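Side-chain contacts in Rho guanine nucleotide exchange factor TIAM2 (Mus musculus, PDB 3A8P), which activates the GTPase RAC1 by stimulating its exchange of GDP for GTP, and so links extracellular signals such as laminin to the cytoskeleton and neurite growth: residues R37-Y42 against P83-K88; S125-K130 against V137-S142; L163-V168 against K172-I177. All coordinates share one frame; numbering follows the deposited sequence.

Contact 1: R37-Y42 against P83-K88; sequences RKWKQY and PEHPKK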
# COMPACT_ATOMS: atom_id res chain seq x y z
N ARG A 37 16.26 7.75 -11.01
CA ARG A 37 15.20 6.88 -11.49
C ARG A 37 14.78 7.22 -12.92
O ARG A 37 14.61 8.38 -13.27
CB ARG A 37 13.99 6.97 -10.55
CG ARG A 37 13.33 8.33 -10.48
CD ARG A 37 12.20 8.35 -9.46
NE ARG A 37 11.42 9.59 -9.51
CZ ARG A 37 11.89 10.80 -9.23
NH1 ARG A 37 13.16 10.95 -8.86
NH2 ARG A 37 11.10 11.86 -9.31
N LYS A 38 14.61 6.18 -13.74
CA LYS A 38 14.20 6.34 -15.13
C LYS A 38 13.40 5.12 -15.61
O LYS A 38 13.47 4.05 -14.99
CB LYS A 38 15.42 6.56 -16.02
CG LYS A 38 16.52 5.53 -15.85
CD LYS A 38 17.74 5.90 -16.69
CE LYS A 38 18.90 4.95 -16.45
NZ LYS A 38 20.09 5.34 -17.26
N TRP A 39 12.65 5.28 -16.69
CA TRP A 39 11.82 4.19 -17.22
C TRP A 39 12.60 3.17 -18.05
O TRP A 39 13.24 3.51 -19.03
CB TRP A 39 10.68 4.72 -18.09
CG TRP A 39 9.62 5.57 -17.40
CD1 TRP A 39 9.50 6.93 -17.45
CD2 TRP A 39 8.47 5.10 -16.67
NE1 TRP A 39 8.36 7.34 -16.80
CE2 TRP A 39 7.71 6.23 -16.31
CE3 TRP A 39 8.02 3.83 -16.29
CZ2 TRP A 39 6.51 6.14 -15.59
CZ3 TRP A 39 6.82 3.73 -15.57
CH2 TRP A 39 6.08 4.88 -15.23
N LYS A 40 12.51 1.90 -17.65
CA LYS A 40 13.16 0.82 -18.38
C LYS A 40 12.08 -0.20 -18.67
O LYS A 40 11.19 -0.42 -17.84
CB LYS A 40 14.27 0.18 -17.54
CG LYS A 40 15.40 1.13 -17.17
CD LYS A 40 16.40 0.46 -16.25
CE LYS A 40 17.48 1.44 -15.80
NZ LYS A 40 18.41 0.79 -14.83
N GLN A 41 12.14 -0.83 -19.83
CA GLN A 41 11.14 -1.83 -20.22
C GLN A 41 11.62 -3.24 -19.89
O GLN A 41 12.79 -3.54 -20.04
CB GLN A 41 10.85 -1.72 -21.71
CG GLN A 41 9.76 -2.64 -22.21
CD GLN A 41 9.58 -2.55 -23.71
OE1 GLN A 41 10.56 -2.59 -24.45
NE2 GLN A 41 8.34 -2.43 -24.17
N TYR A 42 10.71 -4.09 -19.44
CA TYR A 42 11.05 -5.46 -19.10
C TYR A 42 9.90 -6.38 -19.45
O TYR A 42 8.75 -5.96 -19.45
CB TYR A 42 11.27 -5.62 -17.59
CG TYR A 42 12.45 -4.89 -16.99
CD1 TYR A 42 13.74 -5.40 -17.10
CD2 TYR A 42 12.27 -3.71 -16.27
CE1 TYR A 42 14.82 -4.76 -16.50
CE2 TYR A 42 13.34 -3.06 -15.67
CZ TYR A 42 14.61 -3.59 -15.79
OH TYR A 42 15.67 -2.98 -15.17
N PRO A 83 -3.85 7.45 -13.46
CA PRO A 83 -4.28 8.09 -14.70
C PRO A 83 -3.86 9.56 -14.83
O PRO A 83 -3.81 10.10 -15.93
CB PRO A 83 -5.80 7.91 -14.68
CG PRO A 83 -6.13 7.91 -13.18
CD PRO A 83 -5.00 7.03 -12.64
N GLU A 84 -3.54 10.21 -13.71
CA GLU A 84 -3.14 11.61 -13.75
C GLU A 84 -1.68 11.84 -14.14
O GLU A 84 -1.27 12.98 -14.33
CB GLU A 84 -3.41 12.30 -12.40
CG GLU A 84 -2.55 11.78 -11.27
CD GLU A 84 -3.16 10.56 -10.58
OE1 GLU A 84 -3.81 9.74 -11.26
OE2 GLU A 84 -2.97 10.43 -9.35
N HIS A 85 -0.88 10.78 -14.25
CA HIS A 85 0.52 10.95 -14.63
C HIS A 85 0.52 11.88 -15.84
O HIS A 85 -0.13 11.60 -16.84
CB HIS A 85 1.16 9.61 -14.98
CG HIS A 85 2.65 9.66 -15.06
ND1 HIS A 85 3.32 10.13 -16.17
CD2 HIS A 85 3.60 9.35 -14.15
CE1 HIS A 85 4.62 10.10 -15.94
NE2 HIS A 85 4.82 9.63 -14.72
N PRO A 86 1.26 12.99 -15.76
CA PRO A 86 1.34 13.99 -16.84
C PRO A 86 1.92 13.58 -18.19
O PRO A 86 1.46 14.06 -19.23
CB PRO A 86 2.15 15.11 -16.20
CG PRO A 86 3.09 14.36 -15.31
CD PRO A 86 2.17 13.34 -14.66
N LYS A 87 2.91 12.70 -18.19
CA LYS A 87 3.53 12.31 -19.45
C LYS A 87 3.15 10.95 -20.02
O LYS A 87 3.30 10.72 -21.22
CB LYS A 87 5.05 12.39 -19.32
CG LYS A 87 5.52 13.76 -18.86
CD LYS A 87 5.02 14.86 -19.80
CE LYS A 87 5.22 16.24 -19.19
NZ LYS A 87 6.63 16.48 -18.81
N LYS A 88 2.65 10.05 -19.18
CA LYS A 88 2.31 8.72 -19.67
C LYS A 88 0.92 8.23 -19.30
O LYS A 88 0.33 8.63 -18.30
CB LYS A 88 3.36 7.72 -19.20
CG LYS A 88 4.73 7.99 -19.82
CD LYS A 88 5.78 7.00 -19.35
CE LYS A 88 6.96 7.00 -20.31
NZ LYS A 88 7.46 8.39 -20.57
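In the first PH domain of the PHCCEx module, W39, just ahead of strand 40-47, meets H85 and K88 of the loop that joins strands 78-81 and 91-95. The indole is approached in two ways at once, over a face by an aliphatic chain and at its edge by a second ring. K88 supplies the chain, its CD lying 3.6 Å from W39 NE1. Beyond it, K88 CE stands 3.9 Å from the centroid of the five-membered ring, a CH-pi contact made squarely over the pyrrole part. The bend at the last torsion of K88 (chi4 51°) keeps NZ near the indole as well, 4.0 Å from W39 CD1. The contact thus joins the approach to strand 40-47 to a loop between two other strands of the antiparallel PH-domain sheet; W39 also touches L103 of strand 101-105, and K88 touches Q105 there. H85 forms the other half, an offset edge-to-face pair in which the indole turns its edge to the imidazole face, with the planes at 69°. NE2 of H85 comes within 4.0 Å of W39 CZ2, near the indole plane. Rotation of the imidazole is restrained from its own loop, since H85 ND1 accepts the backbone N-H groups of both K87 and K88, the latter at 3.1 Å.

Contact 2: S125-K130 against V137-S142; sequences SLFAKK and VRLLKS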
# COMPACT_ATOMS: atom_id res chain seq x y z
N SER A 125 -4.51 -14.34 -2.24
CA SER A 125 -4.28 -15.77 -2.17
C SER A 125 -3.25 -16.10 -1.09
O SER A 125 -3.51 -16.93 -0.21
CB SER A 125 -3.79 -16.28 -3.53
OG SER A 125 -3.56 -17.67 -3.49
N LEU A 126 -2.10 -15.44 -1.14
CA LEU A 126 -1.04 -15.67 -0.15
C LEU A 126 -1.55 -15.32 1.24
O LEU A 126 -1.31 -16.06 2.21
CB LEU A 126 0.19 -14.82 -0.49
CG LEU A 126 1.43 -15.04 0.39
CD1 LEU A 126 1.84 -16.50 0.32
CD2 LEU A 126 2.57 -14.14 -0.08
N PHE A 127 -2.28 -14.21 1.33
CA PHE A 127 -2.85 -13.76 2.60
C PHE A 127 -3.71 -14.87 3.21
O PHE A 127 -3.57 -15.20 4.39
CB PHE A 127 -3.69 -12.50 2.36
CG PHE A 127 -4.29 -11.92 3.61
CD1 PHE A 127 -3.50 -11.20 4.50
CD2 PHE A 127 -5.64 -12.09 3.89
CE1 PHE A 127 -4.05 -10.65 5.66
CE2 PHE A 127 -6.20 -11.55 5.05
CZ PHE A 127 -5.41 -10.83 5.93
N ALA A 128 -4.62 -15.43 2.41
CA ALA A 128 -5.49 -16.49 2.89
C ALA A 128 -4.68 -17.73 3.27
O ALA A 128 -4.99 -18.41 4.25
CB ALA A 128 -6.51 -16.86 1.82
N LYS A 129 -3.64 -18.00 2.50
CA LYS A 129 -2.79 -19.16 2.75
C LYS A 129 -2.08 -19.01 4.10
O LYS A 129 -1.94 -19.99 4.84
CB LYS A 129 -1.76 -19.29 1.62
CG LYS A 129 -1.11 -20.65 1.52
CD LYS A 129 -0.26 -20.77 0.26
CE LYS A 129 0.99 -19.91 0.33
NZ LYS A 129 1.91 -20.34 1.44
N LYS A 130 -1.65 -17.80 4.43
CA LYS A 130 -0.98 -17.55 5.70
C LYS A 130 -1.93 -17.71 6.88
O LYS A 130 -1.51 -18.09 7.97
CB LYS A 130 -0.36 -16.15 5.72
CG LYS A 130 0.80 -15.97 4.76
CD LYS A 130 1.53 -14.65 4.99
CE LYS A 130 2.23 -14.63 6.34
NZ LYS A 130 3.01 -13.38 6.57
N VAL A 137 -12.48 -14.97 0.10
CA VAL A 137 -13.47 -13.90 0.21
C VAL A 137 -14.02 -13.75 1.63
O VAL A 137 -14.18 -12.64 2.11
CB VAL A 137 -14.64 -14.14 -0.77
CG1 VAL A 137 -15.79 -13.20 -0.47
CG2 VAL A 137 -14.14 -13.94 -2.20
N ARG A 138 -14.31 -14.88 2.28
CA ARG A 138 -14.84 -14.86 3.64
C ARG A 138 -13.81 -14.32 4.62
O ARG A 138 -14.15 -13.60 5.56
CB ARG A 138 -15.26 -16.26 4.06
CG ARG A 138 -15.93 -16.33 5.42
CD ARG A 138 -16.18 -17.77 5.82
NE ARG A 138 -17.00 -17.88 7.03
CZ ARG A 138 -17.29 -19.03 7.63
NH1 ARG A 138 -16.84 -20.17 7.14
NH2 ARG A 138 -18.05 -19.03 8.72
N LEU A 139 -12.55 -14.69 4.43
CA LEU A 139 -11.48 -14.21 5.30
C LEU A 139 -11.35 -12.69 5.15
O LEU A 139 -11.26 -11.96 6.14
CB LEU A 139 -10.15 -14.89 4.94
CG LEU A 139 -8.89 -14.29 5.57
CD1 LEU A 139 -8.97 -14.36 7.10
CD2 LEU A 139 -7.66 -15.03 5.06
N LEU A 140 -11.37 -12.22 3.91
CA LEU A 140 -11.26 -10.79 3.62
C LEU A 140 -12.40 -10.00 4.25
O LEU A 140 -12.17 -8.95 4.85
CB LEU A 140 -11.24 -10.55 2.11
CG LEU A 140 -10.05 -11.12 1.35
CD1 LEU A 140 -10.17 -10.73 -0.12
CD2 LEU A 140 -8.76 -10.60 1.95
N LYS A 141 -13.62 -10.51 4.12
CA LYS A 141 -14.78 -9.85 4.69
C LYS A 141 -14.70 -9.85 6.21
O LYS A 141 -15.03 -8.85 6.86
CB LYS A 141 -16.06 -10.52 4.22
CG LYS A 141 -16.38 -10.24 2.77
CD LYS A 141 -17.72 -10.82 2.37
CE LYS A 141 -18.08 -10.39 0.96
NZ LYS A 141 -19.40 -10.95 0.53
N SER A 142 -14.24 -10.96 6.77
CA SER A 142 -14.11 -11.07 8.21
C SER A 142 -13.09 -10.03 8.68
O SER A 142 -13.28 -9.38 9.71
CB SER A 142 -13.64 -12.48 8.58
OG SER A 142 -13.56 -12.62 9.99
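F127 and L139 both carry CG anti to the backbone N (chi1 -178° and 168°), and these torsions send the phenyl ring and the isobutyl group into the angle between two consecutive helices. The motif is an alpha-alpha corner: helix 109-130, the helix that follows the PH strands, gives way after a short turn to helix 136-165, and the local axes stand nearly perpendicular, at 83°, with a closest approach of 10.0 Å. At so steep a crossing few residues can meet, and four apolar side chains carry the whole contact. L139 does most of the touching with one branch. Its CD2 reaches F127 CD2 at 3.8 Å, while CG of the same leucine is 3.9 Å from F127 CE2, so the leucine and phenylalanine side chains cross at a slant, meeting at CD2 and CE2 of the ring. L140, whose CG lies instead anti to the carbonyl carbon, brings its own CD2 to 4.0 Å from F127 CD2. The same two ring carbons, CD2 and CE2, are thus met by methyl groups from two successive residues of one helix turn. Replacing F127 with an alanine would probably leave L139 CD2 and L140 CD2 without their aromatic partner and open a gap between the two helices. Helix 171-206 closes the site from a further direction, M198 touching both F127 and L140, and the ring of H131 also meets that of F127. At A128, the small side chain lets a methyl of L139 reach the backbone: L139 CD2 lies 3.9 Å from A128 CB and only 3.4 Å from A128 CA.

Contact 3: L163-V168 against K172-I177; sequences LQLSVV and KNRKAI
R174 and V168 make the polar part of this helical hairpin, in which an arginine of helix 171-206 grips a carbonyl of the connecting loop. R174 NE donates to V168 O at 2.7 Å in a nearly straight bond (168°), with the oxygen lying in the guanidinium plane; a weak second bond runs from R174 NH2 to the same oxygen, at 3.4 Å. One carbonyl therefore takes two N-H groups, which should limit turning of the guanidinium. V168 closes a type I beta turn that begins at L165, its N bonded to L165 O, and its own carbonyl follows the turn.

Packing against flat and aliphatic surfaces comes next. L165 lays its CD1 over one face of the guanidinium, 3.6 Å from R174 NE, the two side chains crossing at about a right angle. V168 CG1 touches the aliphatic part of the same arginine, 3.8 Å from R174 CG.

I177 adds apolar contact with both L165 and V168. Its CG2 is 3.9 Å from L165 CB, and its CD1, at the far end of an extended chain (chi2 174°), reaches V168 CG2 at 3.7 Å.

The site lies at the bend between helices 136-165 and 171-206, within the CC-Ex region and at the start of a predicted coiled coil, where L165 also touches E178 and I181 farther along helix 171-206.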
# COMPACT_ATOMS: atom_id res chain seq x y z
N LEU A 163 -9.19 14.00 26.14
CA LEU A 163 -9.97 14.62 27.20
C LEU A 163 -9.14 14.66 28.48
O LEU A 163 -9.14 15.66 29.20
CB LEU A 163 -11.28 13.85 27.45
CG LEU A 163 -12.24 14.45 28.49
CD1 LEU A 163 -12.74 15.82 28.02
CD2 LEU A 163 -13.43 13.51 28.69
N GLN A 164 -8.42 13.57 28.77
CA GLN A 164 -7.57 13.53 29.97
C GLN A 164 -6.43 14.55 29.86
O GLN A 164 -6.05 15.18 30.85
CB GLN A 164 -6.99 12.13 30.18
CG GLN A 164 -8.00 11.01 30.21
CD GLN A 164 -9.19 11.31 31.10
OE1 GLN A 164 -9.05 11.54 32.30
NE2 GLN A 164 -10.38 11.30 30.51
N LEU A 165 -5.88 14.71 28.66
CA LEU A 165 -4.77 15.65 28.45
C LEU A 165 -5.19 17.11 28.65
O LEU A 165 -4.38 17.95 29.05
CB LEU A 165 -4.20 15.50 27.03
CG LEU A 165 -3.20 16.58 26.57
CD1 LEU A 165 -1.88 16.43 27.33
CD2 LEU A 165 -2.97 16.45 25.07
N SER A 166 -6.46 17.41 28.38
CA SER A 166 -6.97 18.77 28.49
C SER A 166 -6.80 19.46 29.85
O SER A 166 -6.82 20.68 29.91
CB SER A 166 -8.44 18.81 28.08
OG SER A 166 -9.27 18.21 29.06
N VAL A 167 -6.64 18.70 30.93
CA VAL A 167 -6.48 19.31 32.25
C VAL A 167 -5.05 19.21 32.78
O VAL A 167 -4.76 19.69 33.88
CB VAL A 167 -7.41 18.67 33.31
CG1 VAL A 167 -8.87 18.76 32.86
CG2 VAL A 167 -6.99 17.23 33.54
N VAL A 168 -4.17 18.59 32.00
CA VAL A 168 -2.78 18.42 32.40
C VAL A 168 -1.91 19.63 32.05
O VAL A 168 -1.88 20.09 30.90
CB VAL A 168 -2.17 17.17 31.73
CG1 VAL A 168 -0.69 17.08 32.04
CG2 VAL A 168 -2.89 15.93 32.23
N LYS A 172 6.29 17.40 31.34
CA LYS A 172 6.60 16.04 30.94
C LYS A 172 5.37 15.13 30.95
O LYS A 172 5.27 14.21 30.14
CB LYS A 172 7.71 15.47 31.82
CG LYS A 172 9.04 16.19 31.62
CD LYS A 172 10.19 15.50 32.34
CE LYS A 172 11.51 16.23 32.10
NZ LYS A 172 12.67 15.54 32.74
N ASN A 173 4.45 15.38 31.88
CA ASN A 173 3.23 14.57 31.96
C ASN A 173 2.40 14.84 30.70
O ASN A 173 1.69 13.97 30.21
CB ASN A 173 2.45 14.93 33.22
CG ASN A 173 3.11 14.42 34.48
OD1 ASN A 173 3.02 13.23 34.80
ND2 ASN A 173 3.80 15.30 35.20
N ARG A 174 2.51 16.07 30.20
CA ARG A 174 1.81 16.48 28.99
C ARG A 174 2.30 15.65 27.80
O ARG A 174 1.53 14.94 27.17
CB ARG A 174 2.07 17.96 28.72
CG ARG A 174 0.95 18.88 29.13
CD ARG A 174 0.16 19.31 27.92
NE ARG A 174 -1.14 19.85 28.29
CZ ARG A 174 -2.10 20.12 27.42
NH1 ARG A 174 -1.91 19.91 26.13
NH2 ARG A 174 -3.27 20.58 27.85
N LYS A 175 3.60 15.75 27.52
CA LYS A 175 4.20 15.03 26.40
C LYS A 175 3.94 13.53 26.50
O LYS A 175 3.73 12.86 25.49
CB LYS A 175 5.71 15.28 26.33
CG LYS A 175 6.52 14.62 27.43
CD LYS A 175 7.98 14.40 27.01
CE LYS A 175 8.78 15.70 26.93
NZ LYS A 175 9.06 16.29 28.28
N ALA A 176 3.96 13.00 27.72
CA ALA A 176 3.72 11.58 27.92
C ALA A 176 2.38 11.14 27.35
O ALA A 176 2.27 10.09 26.71
CB ALA A 176 3.79 11.23 29.39
N ILE A 177 1.34 11.94 27.58
CA ILE A 177 0.02 11.59 27.07
C ILE A 177 -0.04 11.85 25.57
O ILE A 177 -0.73 11.14 24.83
CB ILE A 177 -1.08 12.41 27.78
CG1 ILE A 177 -1.05 12.13 29.29
CG2 ILE A 177 -2.45 12.05 27.21
CD1 ILE A 177 -2.00 12.99 30.11

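Overall arrangement
Taken in chain order, the three contacts follow the PHCCEx module from one part to the next. Contact 1 lies in loops beside the strands of the PH sheet, contact 2 at the corner where helix 109-130 meets the long helix 136-165, and contact 3 at the far end of that helix, where the chain doubles back. Contacts 2 and 3 thus share helix 136-165, and their centres lie about 40 Å apart. Contact 1 is on the opposite side of the chain's centre from both, its centre about 32 Å from that of contact 2 and about 48 Å from that of contact 3. None touches another. Contact 2 is buried, while the other two lie at the surface.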